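Local coordinates for actin-related protein 8 (Homo sapiens, PDB 4FO0), which binds ATP with low basal ATPase activity, does not polymerise, and is a proposed core component of the INO80 chromatin remodeling complex, at residues His42-Arg47 and Ile177-Ser182; Pro54-Ser59 and Asn161-Pro166. All coordinates share one frame; numbering follows the deposited sequence.

Interaction 1 (His42-Arg47 and Ile177-Ser182)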
loop_
_atom_site.group_PDB
_atom_site.type_symbol
_atom_site.label_atom_id
_atom_site.label_comp_id
_atom_site.label_asym_id
_atom_site.label_seq_id
_atom_site.Cartn_x
_atom_site.Cartn_y
_atom_site.Cartn_z
ATOM N N HIS A 42 9.645 -0.670 -4.542
ATOM C CA HIS A 42 10.547 -0.081 -3.577
ATOM C C HIS A 42 11.420 -1.168 -2.957
ATOM O O HIS A 42 11.229 -1.572 -1.799
ATOM C CB HIS A 42 9.717 0.627 -2.526
ATOM C CG HIS A 42 10.510 1.538 -1.666
ATOM N ND1 HIS A 42 10.817 1.240 -0.358
ATOM C CD2 HIS A 42 11.086 2.730 -1.931
ATOM C CE1 HIS A 42 11.541 2.219 0.149
ATOM N NE2 HIS A 42 11.710 3.139 -0.784
ATOM N N VAL A 43 12.368 -1.651 -3.752
ATOM C CA VAL A 43 13.130 -2.853 -3.432
ATOM C C VAL A 43 14.520 -2.775 -4.059
ATOM O O VAL A 43 14.726 -2.074 -5.056
ATOM C CB VAL A 43 12.423 -4.106 -3.974
ATOM C CG1 VAL A 43 12.296 -4.010 -5.492
ATOM C CG2 VAL A 43 13.167 -5.400 -3.554
ATOM N N ILE A 44 15.473 -3.488 -3.469
ATOM C CA ILE A 44 16.840 -3.458 -3.959
ATOM C C ILE A 44 17.495 -4.829 -3.814
ATOM O O ILE A 44 17.326 -5.519 -2.805
ATOM C CB ILE A 44 17.699 -2.383 -3.236
ATOM C CG1 ILE A 44 19.144 -2.445 -3.725
ATOM C CG2 ILE A 44 17.697 -2.594 -1.744
ATOM C CD1 ILE A 44 20.002 -1.310 -3.245
ATOM N N ALA A 45 18.225 -5.231 -4.844
ATOM C CA ALA A 45 19.019 -6.454 -4.779
ATOM C C ALA A 45 20.487 -6.089 -4.615
ATOM O O ALA A 45 21.027 -5.271 -5.360
ATOM C CB ALA A 45 18.819 -7.297 -6.029
ATOM N N ARG A 46 21.126 -6.694 -3.626
ATOM C CA ARG A 46 22.516 -6.416 -3.355
ATOM C C ARG A 46 23.308 -7.682 -3.555
ATOM O O ARG A 46 22.905 -8.752 -3.075
ATOM C CB ARG A 46 22.684 -5.903 -1.935
ATOM C CG ARG A 46 22.300 -4.450 -1.773
ATOM C CD ARG A 46 22.913 -3.888 -0.519
ATOM N NE ARG A 46 22.664 -2.455 -0.356
ATOM C CZ ARG A 46 23.320 -1.494 -0.995
ATOM N NH1 ARG A 46 24.261 -1.800 -1.882
ATOM N NH2 ARG A 46 23.020 -0.227 -0.756
ATOM N N ARG A 47 24.429 -7.561 -4.270
ATOM C CA ARG A 47 25.282 -8.711 -4.545
ATOM C C ARG A 47 25.960 -9.191 -3.281
ATOM O O ARG A 47 26.067 -8.452 -2.305
ATOM C CB ARG A 47 26.336 -8.393 -5.606
ATOM C CG ARG A 47 27.013 -9.641 -6.167
ATOM C CD ARG A 47 28.065 -9.308 -7.210
ATOM N NE ARG A 47 27.693 -9.763 -8.547
ATOM C CZ ARG A 47 27.860 -11.006 -8.989
ATOM N NH1 ARG A 47 28.387 -11.929 -8.197
ATOM N NH2 ARG A 47 27.487 -11.331 -10.221
ATOM N N ILE A 177 17.624 2.950 1.035
ATOM C CA ILE A 177 16.702 4.006 0.634
ATOM C C ILE A 177 17.405 4.971 -0.290
ATOM O O ILE A 177 16.902 5.288 -1.364
ATOM C CB ILE A 177 16.169 4.802 1.826
ATOM C CG1 ILE A 177 15.385 3.877 2.748
ATOM C CG2 ILE A 177 15.272 5.962 1.353
ATOM C CD1 ILE A 177 14.364 3.117 2.019
ATOM N N GLU A 178 18.580 5.427 0.124
ATOM C CA GLU A 178 19.299 6.414 -0.656
ATOM C C GLU A 178 19.635 5.885 -2.039
ATOM O O GLU A 178 19.441 6.569 -3.040
ATOM C CB GLU A 178 20.566 6.866 0.049
ATOM C CG GLU A 178 21.440 7.718 -0.853
ATOM C CD GLU A 178 22.493 8.500 -0.098
ATOM O OE1 GLU A 178 22.699 8.216 1.105
ATOM O OE2 GLU A 178 23.109 9.404 -0.709
ATOM N N VAL A 179 20.138 4.665 -2.100
ATOM C CA VAL A 179 20.425 4.070 -3.391
ATOM C C VAL A 179 19.157 3.957 -4.248
ATOM O O VAL A 179 19.161 4.324 -5.425
ATOM C CB VAL A 179 21.109 2.710 -3.246
ATOM C CG1 VAL A 179 21.232 2.019 -4.601
ATOM C CG2 VAL A 179 22.476 2.891 -2.616
ATOM N N ILE A 180 18.072 3.461 -3.662
ATOM C CA ILE A 180 16.829 3.337 -4.410
ATOM C C ILE A 180 16.305 4.703 -4.882
ATOM O O ILE A 180 15.964 4.872 -6.053
ATOM C CB ILE A 180 15.751 2.597 -3.606
ATOM C CG1 ILE A 180 16.193 1.164 -3.300
ATOM C CG2 ILE A 180 14.428 2.568 -4.367
ATOM C CD1 ILE A 180 15.238 0.434 -2.355
ATOM N N TRP A 181 16.250 5.677 -3.981
ATOM C CA TRP A 181 15.746 6.993 -4.340
ATOM C C TRP A 181 16.644 7.710 -5.329
ATOM O O TRP A 181 16.159 8.347 -6.253
ATOM C CB TRP A 181 15.508 7.868 -3.106
ATOM C CG TRP A 181 14.415 7.344 -2.257
ATOM C CD1 TRP A 181 13.752 6.162 -2.427
ATOM C CD2 TRP A 181 13.851 7.956 -1.091
ATOM N NE1 TRP A 181 12.814 6.001 -1.445
ATOM C CE2 TRP A 181 12.855 7.085 -0.607
ATOM C CE3 TRP A 181 14.097 9.149 -0.405
ATOM C CZ2 TRP A 181 12.097 7.374 0.531
ATOM C CZ3 TRP A 181 13.342 9.439 0.715
ATOM C CH2 TRP A 181 12.355 8.554 1.177
ATOM N N SER A 182 17.953 7.606 -5.145
ATOM C CA SER A 182 18.872 8.265 -6.059
ATOM C C SER A 182 18.781 7.672 -7.460
ATOM O O SER A 182 18.710 8.403 -8.448
ATOM C CB SER A 182 20.283 8.182 -5.519
ATOM O OG SER A 182 20.282 8.659 -4.186
#
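The imidazole of His42 and the indole of Trp181 meet rim to rim, neither ring lying over the other, with their planes 52° apart. Trp181 NE1 donates to His42 NE2 at 3.1 Å; the donor sits almost exactly in the imidazole plane, while the acceptor is tilted 18° out of the indole plane. At the same imidazole edge, Ile177 CD1 comes to 3.5 Å from His42 CE1. Ile177 also covers one face of the indole, its CG2 lying over the ring centre. The third flat group, the Arg46 guanidinium, has Ile44 CD1 over one face, offset toward the rim, while Val179 CG2 approaches Arg46 NH2 obliquely at 3.7 Å; Arg46 NE forms a salt bridge with Asp176 of the same helix as Val179.

Between these polar ends the contact is aliphatic. Ile44 CG1 is anti to the backbone N (chi1 177°), and CD1 beyond it meets Val179 CG1 at 3.8 Å, the two side chains crossing at about a right angle. Ile180 CD1 lies 3.8 Å from Ile44 CB and also touches the backbone carbonyl of Val43.

Strand 38-47 and helix 170-187 are thus joined in a buried helix-on-sheet packing of the actin fold, with the His42 side chain about 7 Å from the bound ATP.

Interaction 2 (Pro54-Ser59 and Asn161-Pro166); sequences PLYKDS and NIHPGP
Tyr56 and His163 reach toward each other tip to tip, their rings nearly parallel (planes 9° apart) but slid so far that they barely overlap; the centroids are 4.9 Å apart. Tyr56 CG is anti to the backbone N (chi1 -177°), which carries the ring toward 161-166. Farther back along the tyrosine, Pro166 CG packs 3.9 Å from Tyr56 CB, and Pro166 O lies over the centre of one face of the phenol ring.

A water links the two segments through their polar ends: it donates to Asp58 OD2 at 2.8 Å and hydrogen-bonds His163 NE2 at 2.7 Å, lying in the imidazole plane. The carboxylate also faces the amide of Asn161 tip to tip, with Asn161 ND2 3.2 Å from both Asp58 OD1 and Asp58 OD2.

The imidazole is fixed from its other nitrogen, where His163 ND1 donates to Pro164 O at 2.7 Å, the N-H pointing nearly straight at the oxygen (165°) but well above the carbonyl plane. Farther out, Trp153 binds both loops, its N to Asp58 OD2 and its O to Asn161 ND2, and the ring of His152 meets that of Tyr56.

This is a surface packing of two irregular loops beside strand 149-152 in the actin fold, where a water-bridged Asp-His pair spans the seam.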
loop_
_atom_site.group_PDB
_atom_site.type_symbol
_atom_site.label_atom_id
_atom_site.label_comp_id
_atom_site.label_asym_id
_atom_site.label_seq_id
_atom_site.Cartn_x
_atom_site.Cartn_y
_atom_site.Cartn_z
ATOM N N PRO A 54 24.727 -17.215 2.592
ATOM C CA PRO A 54 23.318 -17.642 2.506
ATOM C C PRO A 54 22.451 -16.548 1.887
ATOM O O PRO A 54 22.651 -15.367 2.166
ATOM C CB PRO A 54 22.915 -17.854 3.968
ATOM C CG PRO A 54 24.223 -17.905 4.730
ATOM C CD PRO A 54 25.150 -17.006 3.987
ATOM N N LEU A 55 21.509 -16.933 1.040
ATOM C CA LEU A 55 20.684 -15.952 0.356
ATOM C C LEU A 55 19.612 -15.372 1.275
ATOM O O LEU A 55 18.763 -16.088 1.793
ATOM C CB LEU A 55 20.084 -16.558 -0.912
ATOM C CG LEU A 55 21.218 -16.757 -1.922
ATOM C CD1 LEU A 55 20.749 -17.382 -3.219
ATOM C CD2 LEU A 55 21.885 -15.414 -2.187
ATOM N N TYR A 56 19.676 -14.067 1.507
ATOM C CA TYR A 56 18.645 -13.405 2.289
ATOM C C TYR A 56 17.521 -12.899 1.380
ATOM O O TYR A 56 17.758 -12.137 0.436
ATOM C CB TYR A 56 19.226 -12.253 3.109
ATOM C CG TYR A 56 18.177 -11.618 3.974
ATOM C CD1 TYR A 56 17.403 -10.559 3.503
ATOM C CD2 TYR A 56 17.922 -12.106 5.249
ATOM C CE1 TYR A 56 16.404 -9.994 4.296
ATOM C CE2 TYR A 56 16.942 -11.547 6.047
ATOM C CZ TYR A 56 16.182 -10.494 5.568
ATOM O OH TYR A 56 15.201 -9.952 6.371
ATOM N N LYS A 57 16.299 -13.347 1.644
ATOM C CA LYS A 57 15.144 -12.796 0.942
ATOM C C LYS A 57 14.205 -12.194 1.973
ATOM O O LYS A 57 13.861 -12.847 2.959
ATOM C CB LYS A 57 14.403 -13.859 0.115
ATOM C CG LYS A 57 15.254 -14.673 -0.864
ATOM C CD LYS A 57 16.140 -13.803 -1.757
ATOM C CE LYS A 57 17.025 -14.669 -2.667
ATOM N NZ LYS A 57 16.210 -15.550 -3.570
ATOM N N ASP A 58 13.807 -10.943 1.770
ATOM C CA ASP A 58 12.825 -10.349 2.668
ATOM C C ASP A 58 11.475 -11.034 2.496
ATOM O O ASP A 58 11.138 -11.538 1.426
ATOM C CB ASP A 58 12.685 -8.837 2.431
ATOM C CG ASP A 58 13.527 -8.004 3.396
ATOM O OD1 ASP A 58 13.710 -8.423 4.563
ATOM O OD2 ASP A 58 14.002 -6.922 2.987
ATOM N N SER A 59 10.690 -11.048 3.557
ATOM C CA SER A 59 9.333 -11.541 3.448
ATOM C C SER A 59 8.502 -10.518 2.670
ATOM O O SER A 59 8.719 -9.311 2.785
ATOM C CB SER A 59 8.756 -11.748 4.845
ATOM O OG SER A 59 9.785 -12.103 5.758
ATOM N N ASN A 161 12.198 -1.139 7.524
ATOM C CA ASN A 161 12.283 -2.581 7.702
ATOM C C ASN A 161 13.527 -3.005 8.450
ATOM O O ASN A 161 14.515 -3.434 7.836
ATOM C CB ASN A 161 12.215 -3.333 6.386
ATOM C CG ASN A 161 12.218 -4.832 6.608
ATOM O OD1 ASN A 161 11.849 -5.291 7.691
ATOM N ND2 ASN A 161 12.657 -5.599 5.615
ATOM N N ILE A 162 13.468 -2.878 9.774
ATOM C CA ILE A 162 14.571 -3.248 10.649
ATOM C C ILE A 162 14.396 -4.665 11.175
ATOM O O ILE A 162 13.311 -5.037 11.637
ATOM C CB ILE A 162 14.648 -2.310 11.846
ATOM C CG1 ILE A 162 14.852 -0.874 11.364
ATOM C CG2 ILE A 162 15.735 -2.778 12.814
ATOM C CD1 ILE A 162 15.987 -0.199 11.981
ATOM N N HIS A 163 15.469 -5.449 11.113
ATOM C CA HIS A 163 15.396 -6.869 11.448
ATOM C C HIS A 163 16.795 -7.442 11.595
ATOM O O HIS A 163 17.763 -6.872 11.091
ATOM C CB HIS A 163 14.668 -7.615 10.338
ATOM C CG HIS A 163 15.377 -7.555 9.019
ATOM N ND1 HIS A 163 16.524 -8.277 8.758
ATOM C CD2 HIS A 163 15.121 -6.844 7.896
ATOM C CE1 HIS A 163 16.935 -8.020 7.529
ATOM N NE2 HIS A 163 16.101 -7.154 6.983
ATOM N N PRO A 164 16.913 -8.593 12.262
ATOM C CA PRO A 164 18.237 -9.183 12.478
ATOM C C PRO A 164 18.847 -9.560 11.151
ATOM O O PRO A 164 18.109 -9.949 10.245
ATOM C CB PRO A 164 17.927 -10.451 13.264
ATOM C CG PRO A 164 16.583 -10.216 13.850
ATOM C CD PRO A 164 15.847 -9.428 12.824
ATOM N N GLY A 165 20.164 -9.442 11.026
ATOM C CA GLY A 165 20.828 -9.878 9.815
ATOM C C GLY A 165 21.153 -8.788 8.819
ATOM O O GLY A 165 20.975 -7.602 9.104
ATOM N N PRO A 166 21.616 -9.195 7.627
ATOM C CA PRO A 166 22.124 -8.318 6.573
ATOM C C PRO A 166 21.049 -7.368 6.068
ATOM O O PRO A 166 19.972 -7.818 5.686
ATOM C CB PRO A 166 22.495 -9.303 5.458
ATOM C CG PRO A 166 21.585 -10.448 5.663
ATOM C CD PRO A 166 21.460 -10.581 7.153
HETATM O O HOH W 1 15.951 -5.740 4.637
#

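Overall arrangement
From the N terminus, the chain runs along strand 38-47, whose 42-47 part belongs to interaction 1, then enters the loop before helix 71-88, where 54-59 forms the first half of interaction 2. About a hundred residues later, 161-166 follows strand 159-160 and closes interaction 2. Helix 170-187 comes next, and its 177-182 part returns to the strand to close interaction 1. Interaction 2 is therefore nested inside the larger loop. The two do not touch: their centres are 14 Å apart and their nearest atoms about 7 Å. Interaction 1 packs helix 170-187 against the mixed sheet that contains strand 38-47, whereas interaction 2 joins two loops at the surface, both on the same side of the chain's centre.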